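Local coordinates for protein prolyl 4-hydroxylase (Phytophthora capsici LT1534, PDB 6IUQ) that probably hydroxylates prolyl residues at the 4-position, as an iron(II)-binding member of the 2-oxoglutarate-dependent oxygenase superfamily with a double-stranded beta-helix core, at residues Arg166-Trp178 with Ala199-Trp212. Numbering follows the deposited sequence.
Sequences RKVTCLLYLNEGW and APKMDRVVLFQSDW
T169 lies against one face of the F208 ring, with CG2 3.5 Å from CZ, while L171 brings CD1 to the ring edge. S210 OG donates to T169 OG1 (2.8 Å), and the T169 hydroxyl also hydrogen-bonds D158, an iron ligand; T169 is thus second shell to the metal, with S210 behind it, and the F208 side chain is about 5 Å from the iron. Further along, V206 CG2 meets the edge of the Y173 ring and P200 CB lies over its face, 3.9 Å from the centroid. P200 also turns CD onto the five-membered ring of W178, beside A199 CB, 3.6 Å from the six-membered centroid. N175 ND2 hydrogen-bonds P200 O (2.9 Å) on an in-plane lone pair of that oxygen. At the other end K167, bent at chi2 (55°) and again at chi4, brings NZ to Q209 OE1 and, as a salt bridge, to the syn lone pair of D211 OD1, both at 2.7 Å. The reverse face packs C170 SG on L207 CD2. These antiparallel strands are neighbours inside the major sheet of the double-stranded beta-helix: 166-173 pairs onward with 224-232 and 204-209 with 37-40, while helix 46-61 packs against L174 and M202.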
loop_
_atom_site.group_PDB
_atom_site.type_symbol
_atom_site.label_atom_id
_atom_site.label_comp_id
_atom_site.label_asym_id
_atom_site.label_seq_id
_atom_site.Cartn_x
_atom_site.Cartn_y
_atom_site.Cartn_z
ATOM N N ARG A 166 10.025 -5.102 -0.820
ATOM C CA ARG A 166 9.077 -4.178 -1.436
ATOM C C ARG A 166 9.459 -2.723 -1.291
ATOM O O ARG A 166 9.837 -2.264 -0.216
ATOM C CB ARG A 166 7.701 -4.388 -0.845
ATOM C CG ARG A 166 7.117 -5.729 -1.162
ATOM C CD ARG A 166 6.018 -5.994 -0.154
ATOM N NE ARG A 166 5.267 -7.212 -0.416
ATOM C CZ ARG A 166 4.316 -7.674 0.388
ATOM N NH1 ARG A 166 4.002 -7.016 1.515
ATOM N NH2 ARG A 166 3.671 -8.788 0.058
ATOM N N LYS A 167 9.357 -2.003 -2.403
ATOM C CA LYS A 167 9.650 -0.577 -2.449
ATOM C C LYS A 167 8.390 0.243 -2.799
ATOM O O LYS A 167 8.063 1.186 -2.099
ATOM C CB LYS A 167 10.765 -0.300 -3.468
ATOM C CG LYS A 167 11.166 1.173 -3.575
ATOM C CD LYS A 167 11.553 1.676 -2.196
ATOM C CE LYS A 167 11.629 3.181 -2.122
ATOM N NZ LYS A 167 10.708 3.635 -1.050
ATOM N N VAL A 168 7.698 -0.103 -3.877
ATOM C CA VAL A 168 6.465 0.588 -4.271
ATOM C C VAL A 168 5.237 -0.306 -4.194
ATOM O O VAL A 168 5.239 -1.419 -4.713
ATOM C CB VAL A 168 6.554 1.134 -5.718
ATOM C CG1 VAL A 168 5.246 1.835 -6.109
ATOM C CG2 VAL A 168 7.743 2.070 -5.852
ATOM N N THR A 169 4.186 0.178 -3.539
ATOM C CA THR A 169 2.914 -0.520 -3.520
ATOM C C THR A 169 1.967 0.092 -4.539
ATOM O O THR A 169 1.812 1.308 -4.596
ATOM C CB THR A 169 2.259 -0.466 -2.133
ATOM O OG1 THR A 169 3.112 -1.119 -1.174
ATOM C CG2 THR A 169 0.878 -1.128 -2.184
ATOM N N CYS A 170 1.346 -0.761 -5.351
ATOM C CA CYS A 170 0.423 -0.301 -6.370
ATOM C C CYS A 170 -0.910 -1.010 -6.230
ATOM O O CYS A 170 -1.007 -2.226 -6.422
ATOM C CB CYS A 170 0.995 -0.524 -7.769
ATOM S SG CYS A 170 -0.232 -0.118 -9.050
ATOM N N LEU A 171 -1.931 -0.239 -5.878
ATOM C CA LEU A 171 -3.260 -0.783 -5.634
ATOM C C LEU A 171 -4.225 -0.379 -6.742
ATOM O O LEU A 171 -4.367 0.802 -7.041
ATOM C CB LEU A 171 -3.775 -0.314 -4.269
ATOM C CG LEU A 171 -2.998 -0.809 -3.031
ATOM C CD1 LEU A 171 -3.404 -0.056 -1.798
ATOM C CD2 LEU A 171 -3.280 -2.270 -2.796
ATOM N N LEU A 172 -4.875 -1.360 -7.356
ATOM C CA LEU A 172 -5.953 -1.097 -8.295
ATOM C C LEU A 172 -7.290 -1.518 -7.707
ATOM O O LEU A 172 -7.516 -2.705 -7.425
ATOM C CB LEU A 172 -5.732 -1.821 -9.621
ATOM C CG LEU A 172 -6.915 -1.736 -10.609
ATOM C CD1 LEU A 172 -7.352 -0.319 -10.922
ATOM C CD2 LEU A 172 -6.602 -2.479 -11.901
ATOM N N TYR A 173 -8.171 -0.538 -7.522
ATOM C CA TYR A 173 -9.477 -0.781 -6.928
ATOM C C TYR A 173 -10.543 -0.994 -8.007
ATOM O O TYR A 173 -10.513 -0.373 -9.074
ATOM C CB TYR A 173 -9.858 0.371 -5.987
ATOM C CG TYR A 173 -8.978 0.385 -4.754
ATOM C CD1 TYR A 173 -9.003 -0.682 -3.862
ATOM C CD2 TYR A 173 -8.091 1.428 -4.511
ATOM C CE1 TYR A 173 -8.197 -0.701 -2.750
ATOM C CE2 TYR A 173 -7.272 1.419 -3.404
ATOM C CZ TYR A 173 -7.336 0.350 -2.521
ATOM O OH TYR A 173 -6.537 0.305 -1.414
ATOM N N LEU A 174 -11.482 -1.885 -7.712
ATOM C CA LEU A 174 -12.382 -2.406 -8.720
ATOM C C LEU A 174 -13.795 -2.606 -8.179
ATOM O O LEU A 174 -14.409 -3.644 -8.404
ATOM C CB LEU A 174 -11.832 -3.724 -9.269
ATOM C CG LEU A 174 -10.539 -3.641 -10.089
ATOM C CD1 LEU A 174 -9.964 -5.004 -10.389
ATOM C CD2 LEU A 174 -10.786 -2.921 -11.392
ATOM N N ASN A 175 -14.304 -1.605 -7.466
ATOM C CA ASN A 175 -15.651 -1.670 -6.908
ATOM C C ASN A 175 -16.553 -0.608 -7.543
ATOM O O ASN A 175 -16.436 0.585 -7.237
ATOM C CB ASN A 175 -15.586 -1.508 -5.384
ATOM C CG ASN A 175 -14.473 -2.355 -4.761
ATOM O OD1 ASN A 175 -14.548 -3.598 -4.730
ATOM N ND2 ASN A 175 -13.419 -1.688 -4.290
ATOM N N GLU A 176 -17.443 -1.024 -8.441
ATOM C CA GLU A 176 -18.235 -0.045 -9.191
ATOM C C GLU A 176 -19.408 0.497 -8.390
ATOM O O GLU A 176 -20.101 -0.240 -7.694
ATOM C CB GLU A 176 -18.736 -0.628 -10.512
ATOM C CG GLU A 176 -18.314 0.246 -11.693
ATOM C CD GLU A 176 -19.113 0.001 -12.947
ATOM O OE1 GLU A 176 -19.165 -1.163 -13.402
ATOM O OE2 GLU A 176 -19.672 0.983 -13.490
ATOM N N GLY A 177 -19.610 1.804 -8.485
ATOM C CA GLY A 177 -20.670 2.452 -7.744
ATOM C C GLY A 177 -20.460 2.333 -6.249
ATOM O O GLY A 177 -21.435 2.232 -5.497
ATOM N N TRP A 178 -19.195 2.319 -5.820
ATOM C CA TRP A 178 -18.869 2.397 -4.398
ATOM C C TRP A 178 -19.573 3.628 -3.840
ATOM O O TRP A 178 -19.638 4.656 -4.510
ATOM C CB TRP A 178 -17.345 2.480 -4.163
ATOM C CG TRP A 178 -16.977 2.594 -2.696
ATOM C CD1 TRP A 178 -16.685 1.569 -1.835
ATOM C CD2 TRP A 178 -16.913 3.797 -1.921
ATOM N NE1 TRP A 178 -16.417 2.066 -0.579
ATOM C CE2 TRP A 178 -16.561 3.428 -0.602
ATOM C CE3 TRP A 178 -17.105 5.149 -2.217
ATOM C CZ2 TRP A 178 -16.399 4.364 0.420
ATOM C CZ3 TRP A 178 -16.951 6.088 -1.181
ATOM C CH2 TRP A 178 -16.595 5.685 0.113
ATOM N N ALA A 199 -11.200 6.274 -0.843
ATOM C CA ALA A 199 -12.254 5.322 -1.173
ATOM C C ALA A 199 -11.772 4.366 -2.256
ATOM O O ALA A 199 -11.053 4.771 -3.161
ATOM C CB ALA A 199 -13.521 6.067 -1.626
ATOM N N PRO A 200 -12.163 3.093 -2.178
ATOM C CA PRO A 200 -11.711 2.130 -3.187
ATOM C C PRO A 200 -12.573 2.150 -4.464
ATOM O O PRO A 200 -13.188 1.152 -4.827
ATOM C CB PRO A 200 -11.842 0.795 -2.456
ATOM C CG PRO A 200 -13.063 1.003 -1.606
ATOM C CD PRO A 200 -13.011 2.455 -1.158
ATOM N N LYS A 201 -12.608 3.289 -5.142
ATOM C CA LYS A 201 -13.427 3.416 -6.339
ATOM C C LYS A 201 -12.883 2.630 -7.519
ATOM O O LYS A 201 -11.671 2.447 -7.660
ATOM C CB LYS A 201 -13.565 4.885 -6.719
ATOM C CG LYS A 201 -14.269 5.651 -5.638
ATOM C CD LYS A 201 -14.577 7.069 -6.023
ATOM C CE LYS A 201 -15.617 7.627 -5.036
ATOM N NZ LYS A 201 -15.485 9.091 -4.852
HETATM N N MSE A 202 -13.815 2.148 -8.338
HETATM C CA MSE A 202 -13.545 1.454 -9.579
HETATM C C MSE A 202 -12.507 2.211 -10.409
HETATM O O MSE A 202 -12.646 3.415 -10.636
HETATM C CB MSE A 202 -14.854 1.292 -10.373
HETATM C CG MSE A 202 -14.741 0.650 -11.763
HETATM SE SE MSE A 202 -14.042 -1.161 -11.726
HETATM C CE MSE A 202 -15.064 -2.015 -13.161
ATOM N N ASP A 203 -11.465 1.498 -10.827
ATOM C CA ASP A 203 -10.455 2.024 -11.739
ATOM C C ASP A 203 -9.629 3.149 -11.098
ATOM O O ASP A 203 -9.030 3.980 -11.785
ATOM C CB ASP A 203 -11.107 2.499 -13.042
ATOM C CG ASP A 203 -10.110 2.630 -14.164
ATOM O OD1 ASP A 203 -9.053 1.959 -14.071
ATOM O OD2 ASP A 203 -10.361 3.405 -15.123
ATOM N N ARG A 204 -9.582 3.156 -9.773
ATOM C CA ARG A 204 -8.686 4.044 -9.051
ATOM C C ARG A 204 -7.395 3.322 -8.681
ATOM O O ARG A 204 -7.422 2.205 -8.172
ATOM C CB ARG A 204 -9.364 4.585 -7.793
ATOM C CG ARG A 204 -8.412 5.284 -6.844
ATOM C CD ARG A 204 -9.188 5.910 -5.705
ATOM N NE ARG A 204 -9.780 7.192 -6.082
ATOM C CZ ARG A 204 -10.591 7.900 -5.303
ATOM N NH1 ARG A 204 -10.947 7.445 -4.096
ATOM N NH2 ARG A 204 -11.051 9.069 -5.733
ATOM N N VAL A 205 -6.272 3.980 -8.934
ATOM C CA VAL A 205 -4.957 3.455 -8.598
ATOM C C VAL A 205 -4.332 4.268 -7.455
ATOM O O VAL A 205 -4.309 5.503 -7.507
ATOM C CB VAL A 205 -4.001 3.468 -9.840
ATOM C CG1 VAL A 205 -2.565 3.276 -9.422
ATOM C CG2 VAL A 205 -4.397 2.400 -10.828
ATOM N N VAL A 206 -3.851 3.583 -6.418
ATOM C CA VAL A 206 -3.054 4.239 -5.379
ATOM C C VAL A 206 -1.633 3.686 -5.432
ATOM O O VAL A 206 -1.439 2.475 -5.493
ATOM C CB VAL A 206 -3.629 4.032 -3.969
ATOM C CG1 VAL A 206 -2.844 4.875 -2.946
ATOM C CG2 VAL A 206 -5.101 4.394 -3.919
ATOM N N LEU A 207 -0.650 4.577 -5.469
ATOM C CA LEU A 207 0.746 4.199 -5.352
ATOM C C LEU A 207 1.205 4.780 -4.057
ATOM O O LEU A 207 0.868 5.937 -3.761
ATOM C CB LEU A 207 1.614 4.751 -6.480
ATOM C CG LEU A 207 1.185 4.516 -7.926
ATOM C CD1 LEU A 207 2.179 5.151 -8.856
ATOM C CD2 LEU A 207 1.039 3.034 -8.223
ATOM N N PHE A 208 1.949 3.994 -3.278
ATOM C CA PHE A 208 2.613 4.551 -2.120
ATOM C C PHE A 208 3.927 3.827 -1.772
ATOM O O PHE A 208 4.255 2.794 -2.341
ATOM C CB PHE A 208 1.633 4.605 -0.931
ATOM C CG PHE A 208 1.072 3.276 -0.469
ATOM C CD1 PHE A 208 1.813 2.435 0.359
ATOM C CD2 PHE A 208 -0.248 2.939 -0.728
ATOM C CE1 PHE A 208 1.268 1.231 0.842
ATOM C CE2 PHE A 208 -0.792 1.741 -0.247
ATOM C CZ PHE A 208 -0.026 0.889 0.557
ATOM N N GLN A 209 4.697 4.419 -0.870
ATOM C CA GLN A 209 5.993 3.870 -0.473
ATOM C C GLN A 209 5.813 2.650 0.427
ATOM O O GLN A 209 5.252 2.761 1.503
ATOM C CB GLN A 209 6.813 4.935 0.254
ATOM C CG GLN A 209 6.887 6.280 -0.498
ATOM C CD GLN A 209 7.934 6.263 -1.612
ATOM O OE1 GLN A 209 8.729 5.320 -1.722
ATOM N NE2 GLN A 209 7.922 7.291 -2.460
ATOM N N SER A 210 6.282 1.487 -0.001
ATOM C CA SER A 210 6.127 0.302 0.827
ATOM C C SER A 210 6.905 0.429 2.153
ATOM O O SER A 210 6.413 -0.025 3.193
ATOM C CB SER A 210 6.554 -0.947 0.061
ATOM O OG SER A 210 5.893 -0.995 -1.215
ATOM N N ASP A 211 8.085 1.065 2.135
ATOM C CA ASP A 211 8.911 1.118 3.346
ATOM C C ASP A 211 8.758 2.377 4.205
ATOM O O ASP A 211 9.325 2.426 5.298
ATOM C CB ASP A 211 10.388 0.937 3.011
ATOM C CG ASP A 211 10.845 1.826 1.890
ATOM O OD1 ASP A 211 9.986 2.424 1.199
ATOM O OD2 ASP A 211 12.071 1.917 1.689
ATOM N N TRP A 212 8.008 3.384 3.770
ATOM C CA TRP A 212 7.725 4.472 4.710
ATOM C C TRP A 212 6.345 5.100 4.641
ATOM O O TRP A 212 6.195 6.269 4.987
ATOM C CB TRP A 212 8.770 5.591 4.595
ATOM C CG TRP A 212 9.127 6.170 3.255
ATOM C CD1 TRP A 212 10.110 5.720 2.403
ATOM C CD2 TRP A 212 8.603 7.366 2.655
ATOM N NE1 TRP A 212 10.195 6.538 1.305
ATOM C CE2 TRP A 212 9.287 7.554 1.429
ATOM C CE3 TRP A 212 7.604 8.277 3.018
ATOM C CZ2 TRP A 212 9.017 8.632 0.570
ATOM C CZ3 TRP A 212 7.341 9.352 2.170
ATOM C CH2 TRP A 212 8.047 9.518 0.953
#